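Local coordinates for protein demethyldecarbamoylnovobiocin O-methyltransferase (PDB 2WK1) that methylates the 4-hydroxyl of the noviose sugar with S-adenosyl-L-methionine, the penultimate step in the biosynthesis of the gyrase-targeting antibiotic novobiocin, at residues D153-A156 with G157-K160; P250-D253 with A254-Y258. All blocks are in the same frame, centred on the assembly; numbering follows the deposited sequence.

Contact 1: D153-A156 with G157-K160; sequences DGYA and GDRK
Arg159 reaches back over the start of its own helix to Gly154: its NH1 donates to Gly154 O at 2.9 Å with an N-H...O angle of 144°, the oxygen standing at the edge of the guanidinium but tilted 15° from its plane. A bend at chi3 (-35°) folds the chain back, which also brings Arg159 CD within 3.7 Å of Gly154 O and lays one face of the guanidinium over Ala156 CA, offset toward the rim of the group. The backbone supplies the other bonds. Tyr155 occupies the N-cap position, and its carbonyl oxygen accepts Arg159 N at 2.9 Å in a nearly straight bond, with a weak second one from Asp158 N; Lys160 N then bonds to Ala156 O as the first turn closes. Asp158 works on the other flank. One water accepts from Tyr155 N and donates to Asp158 OD2, the water oxygen and OD2 being 2.7 Å apart, so the N-H just ahead of the helix is tied to a carboxylate within its first turn. The Tyr155 ring passes beside that turn, CD2 3.5 Å from Gly157 N and CE2 close to Gly157 CA, because its CG stands opposite the backbone N. Second-shell partners fix these groups: the carboxylate of Asp158 accepts from Tyr220 N and Glu221 N, while Tyr155 stacks on Tyr220 and extends toward helix 249-261, where Asp253 is its polar partner. The short helix 156-161, which follows strand 138-142 through a loop, is thereby set against the start of helix 220-230 and against helix 249-261.

Contact 2: P250-D253 with A254-Y258; sequences PCKD and AVDEY
Helix 249-261, the segment between strands 238-242 and 269-270, holds this contact in its first turns, where four successive i to i+4 backbone bonds run from Pro250-Asp253 to Ala254-Glu257. Val255 N to Cys251 O is the straightest, 3.0 Å with an N-H...O angle of 170°, while Ala254 N reaches Pro250 O at 3.1 Å and 157°. Side chains lean on the same carbonyls: Val255 CG2, anti to its carbonyl carbon, lies 3.4 Å from Cys251 O, and Asp256 CB is 3.3 Å from Lys252 O. Lys252 and Asp256 run side by side in the same direction, with CG of the lysine 3.9 Å from OD2 of the aspartate. They form no ion pair, since Lys252 NZ stands 6.9 Å from Asp256 OD2; the bend at chi3 (-77°) accompanies a bond from NZ to Met246 O, and Asp256 OD1 bonds to Tyr245 OH. In the Rossmann-like methyltransferase fold seen here, a central sheet flanked by helices, this helix packs beside helix 220-230, Ala254 resting on Tyr220. A disulfide joins Cys251, in the first turn, to Cys248 just ahead of the helix, and the side chain of Cys251 lies about 5 Å from that of Asp244, a predicted magnesium ligand. Farther along, Tyr258 rests on Leu227 of helix 220-230 and on the loop residues Pro232 and Ile264.

In the fold
Along the chain the two contacts come in series, neither nested nor crossed. Contact 1 closes the turn by which the loop after strand 138-142 enters helix 156-161; strands 191-195, 210-215 and 238-242 follow before contact 2 forms within helix 249-261. Their centres lie 14 Å apart, yet they touch directly. Tyr155 OH and Asp253 OD2, 2.6 Å apart, make a probable hydrogen bond, and Pro250 packs against the first turn of the short helix, with its CB 3.5 Å from Asp158 OD1 and its CG 3.7 Å from Gly157 O. Tyr220, which partners residues of both contacts, links them to helix 220-230, whose Ser222 binds S-adenosyl-L-methionine.

Contact 1: D153-A156 with G157-K160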
loop_
_atom_site.group_PDB
_atom_site.type_symbol
_atom_site.label_atom_id
_atom_site.label_comp_id
_atom_site.label_asym_id
_atom_site.label_seq_id
_atom_site.Cartn_x
_atom_site.Cartn_y
_atom_site.Cartn_z
ATOM N N ASP A 153 -37.227 21.356 -2.489
ATOM C CA ASP A 153 -36.744 22.604 -3.095
ATOM C C ASP A 153 -35.349 22.477 -3.757
ATOM O O ASP A 153 -34.783 23.467 -4.239
ATOM C CB ASP A 153 -36.737 23.725 -2.055
ATOM C CG ASP A 153 -38.107 23.926 -1.392
ATOM O OD1 ASP A 153 -39.145 23.800 -2.091
ATOM O OD2 ASP A 153 -38.136 24.211 -0.174
ATOM N N GLY A 154 -34.798 21.267 -3.807
ATOM C CA GLY A 154 -33.521 21.074 -4.514
ATOM C C GLY A 154 -33.615 21.303 -6.013
ATOM O O GLY A 154 -34.705 21.357 -6.591
ATOM N N TYR A 155 -32.463 21.462 -6.651
ATOM C CA TYR A 155 -32.357 21.446 -8.121
ATOM C C TYR A 155 -33.027 20.191 -8.666
ATOM O O TYR A 155 -32.829 19.102 -8.136
ATOM C CB TYR A 155 -30.870 21.466 -8.513
ATOM C CG TYR A 155 -30.570 21.582 -9.994
ATOM C CD1 TYR A 155 -30.803 22.774 -10.673
ATOM C CD2 TYR A 155 -30.005 20.521 -10.710
ATOM C CE1 TYR A 155 -30.533 22.891 -12.016
ATOM C CE2 TYR A 155 -29.706 20.641 -12.068
ATOM C CZ TYR A 155 -29.981 21.832 -12.704
ATOM O OH TYR A 155 -29.714 22.002 -14.046
ATOM N N ALA A 156 -33.830 20.333 -9.718
ATOM C CA ALA A 156 -34.602 19.214 -10.234
ATOM C C ALA A 156 -33.719 18.004 -10.528
ATOM O O ALA A 156 -34.053 16.881 -10.185
ATOM C CB ALA A 156 -35.387 19.645 -11.494
ATOM N N GLY A 157 -32.561 18.239 -11.132
ATOM C CA GLY A 157 -31.648 17.146 -11.460
ATOM C C GLY A 157 -31.105 16.436 -10.233
ATOM O O GLY A 157 -30.894 15.227 -10.255
ATOM N N ASP A 158 -30.914 17.181 -9.149
ATOM C CA ASP A 158 -30.437 16.591 -7.901
ATOM C C ASP A 158 -31.543 15.774 -7.257
ATOM O O ASP A 158 -31.290 14.676 -6.754
ATOM C CB ASP A 158 -29.979 17.678 -6.917
ATOM C CG ASP A 158 -28.664 18.321 -7.305
ATOM O OD1 ASP A 158 -27.964 17.784 -8.206
ATOM O OD2 ASP A 158 -28.320 19.370 -6.682
ATOM N N ARG A 159 -32.774 16.304 -7.284
ATOM C CA ARG A 159 -33.916 15.581 -6.697
ATOM C C ARG A 159 -34.125 14.244 -7.376
ATOM O O ARG A 159 -34.354 13.221 -6.704
ATOM C CB ARG A 159 -35.204 16.403 -6.806
ATOM C CG ARG A 159 -35.213 17.664 -5.973
ATOM C CD ARG A 159 -36.635 18.306 -5.813
ATOM N NE ARG A 159 -37.483 18.173 -7.001
ATOM C CZ ARG A 159 -37.662 19.107 -7.937
ATOM N NH1 ARG A 159 -37.046 20.288 -7.865
ATOM N NH2 ARG A 159 -38.468 18.861 -8.971
ATOM N N LYS A 160 -34.028 14.238 -8.699
ATOM C CA LYS A 160 -34.237 13.022 -9.477
ATOM C C LYS A 160 -33.226 11.927 -9.161
ATOM O O LYS A 160 -33.552 10.735 -9.203
ATOM C CB LYS A 160 -34.236 13.324 -10.987
ATOM C CG LYS A 160 -34.862 12.214 -11.863
ATOM C CD LYS A 160 -34.682 12.492 -13.374
ATOM C CE LYS A 160 -35.367 11.433 -14.246
ATOM N NZ LYS A 160 -34.996 11.547 -15.700
HETATM O O HOH W 1 -30.196 20.675 -5.229
#

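Contact 2: P250-D253 with A254-Y258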
loop_
_atom_site.group_PDB
_atom_site.type_symbol
_atom_site.label_atom_id
_atom_site.label_comp_id
_atom_site.label_asym_id
_atom_site.label_seq_id
_atom_site.Cartn_x
_atom_site.Cartn_y
_atom_site.Cartn_z
ATOM N N PRO A 250 -26.295 16.776 -13.725
ATOM C CA PRO A 250 -26.389 17.974 -12.884
ATOM C C PRO A 250 -25.036 18.617 -12.605
ATOM O O PRO A 250 -24.936 19.831 -12.491
ATOM C CB PRO A 250 -27.051 17.457 -11.606
ATOM C CG PRO A 250 -27.872 16.265 -12.064
ATOM C CD PRO A 250 -26.930 15.613 -13.067
ATOM N N CYS A 251 -23.982 17.808 -12.520
ATOM C CA CYS A 251 -22.654 18.340 -12.283
ATOM C C CYS A 251 -22.176 19.075 -13.518
ATOM O O CYS A 251 -21.589 20.160 -13.434
ATOM C CB CYS A 251 -21.692 17.188 -11.938
ATOM S SG CYS A 251 -22.287 15.941 -10.723
ATOM N N LYS A 252 -22.418 18.478 -14.688
ATOM C CA LYS A 252 -22.119 19.115 -15.957
ATOM C C LYS A 252 -22.864 20.456 -16.084
ATOM O O LYS A 252 -22.289 21.463 -16.474
ATOM C CB LYS A 252 -22.488 18.153 -17.101
ATOM C CG LYS A 252 -21.937 18.528 -18.457
ATOM C CD LYS A 252 -22.367 17.597 -19.628
ATOM C CE LYS A 252 -21.649 16.271 -19.692
ATOM N NZ LYS A 252 -22.211 15.269 -20.668
ATOM N N ASP A 253 -24.131 20.470 -15.684
ATOM C CA ASP A 253 -24.895 21.718 -15.681
ATOM C C ASP A 253 -24.238 22.814 -14.821
ATOM O O ASP A 253 -24.107 23.951 -15.249
ATOM C CB ASP A 253 -26.307 21.513 -15.121
ATOM C CG ASP A 253 -27.253 20.739 -16.025
ATOM O OD1 ASP A 253 -26.966 20.499 -17.196
ATOM O OD2 ASP A 253 -28.330 20.342 -15.518
ATOM N N ALA A 254 -23.838 22.471 -13.597
ATOM C CA ALA A 254 -23.257 23.451 -12.696
ATOM C C ALA A 254 -21.925 24.004 -13.222
ATOM O O ALA A 254 -21.684 25.215 -13.189
ATOM C CB ALA A 254 -23.078 22.856 -11.292
ATOM N N VAL A 255 -21.053 23.118 -13.704
ATOM C CA VAL A 255 -19.753 23.558 -14.211
ATOM C C VAL A 255 -19.919 24.430 -15.437
ATOM O O VAL A 255 -19.306 25.521 -15.557
ATOM C CB VAL A 255 -18.843 22.329 -14.505
ATOM C CG1 VAL A 255 -17.590 22.736 -15.291
ATOM C CG2 VAL A 255 -18.509 21.607 -13.201
ATOM N N ASP A 256 -20.791 23.991 -16.349
ATOM C CA ASP A 256 -20.964 24.774 -17.571
ATOM C C ASP A 256 -21.619 26.116 -17.290
ATOM O O ASP A 256 -21.240 27.134 -17.874
ATOM C CB ASP A 256 -21.791 23.999 -18.598
ATOM C CG ASP A 256 -21.045 22.826 -19.219
ATOM O OD1 ASP A 256 -19.829 22.638 -18.984
ATOM O OD2 ASP A 256 -21.696 22.080 -19.988
ATOM N N GLU A 257 -22.589 26.133 -16.385
ATOM C CA GLU A 257 -23.238 27.399 -16.061
ATOM C C GLU A 257 -22.300 28.384 -15.380
ATOM O O GLU A 257 -22.292 29.569 -15.694
ATOM C CB GLU A 257 -24.559 27.083 -14.879
ATOM C CG GLU A 257 -25.313 28.333 -14.572
ATOM C CD GLU A 257 -26.218 28.005 -13.560
ATOM O OE1 GLU A 257 -26.474 26.950 -13.227
ATOM O OE2 GLU A 257 -26.786 29.022 -12.927
ATOM N N TYR A 258 -21.487 27.892 -14.462
ATOM C CA TYR A 258 -20.548 28.764 -13.780
ATOM C C TYR A 258 -19.525 29.337 -14.755
ATOM O O TYR A 258 -19.251 30.545 -14.758
ATOM C CB TYR A 258 -19.822 28.004 -12.655
ATOM C CG TYR A 258 -18.956 28.905 -11.801
ATOM C CD1 TYR A 258 -19.498 29.633 -10.752
ATOM C CD2 TYR A 258 -17.605 29.093 -12.085
ATOM C CE1 TYR A 258 -18.710 30.483 -10.007
ATOM C CE2 TYR A 258 -16.810 29.946 -11.330
ATOM C CZ TYR A 258 -17.377 30.654 -10.309
ATOM O OH TYR A 258 -16.610 31.511 -9.560
#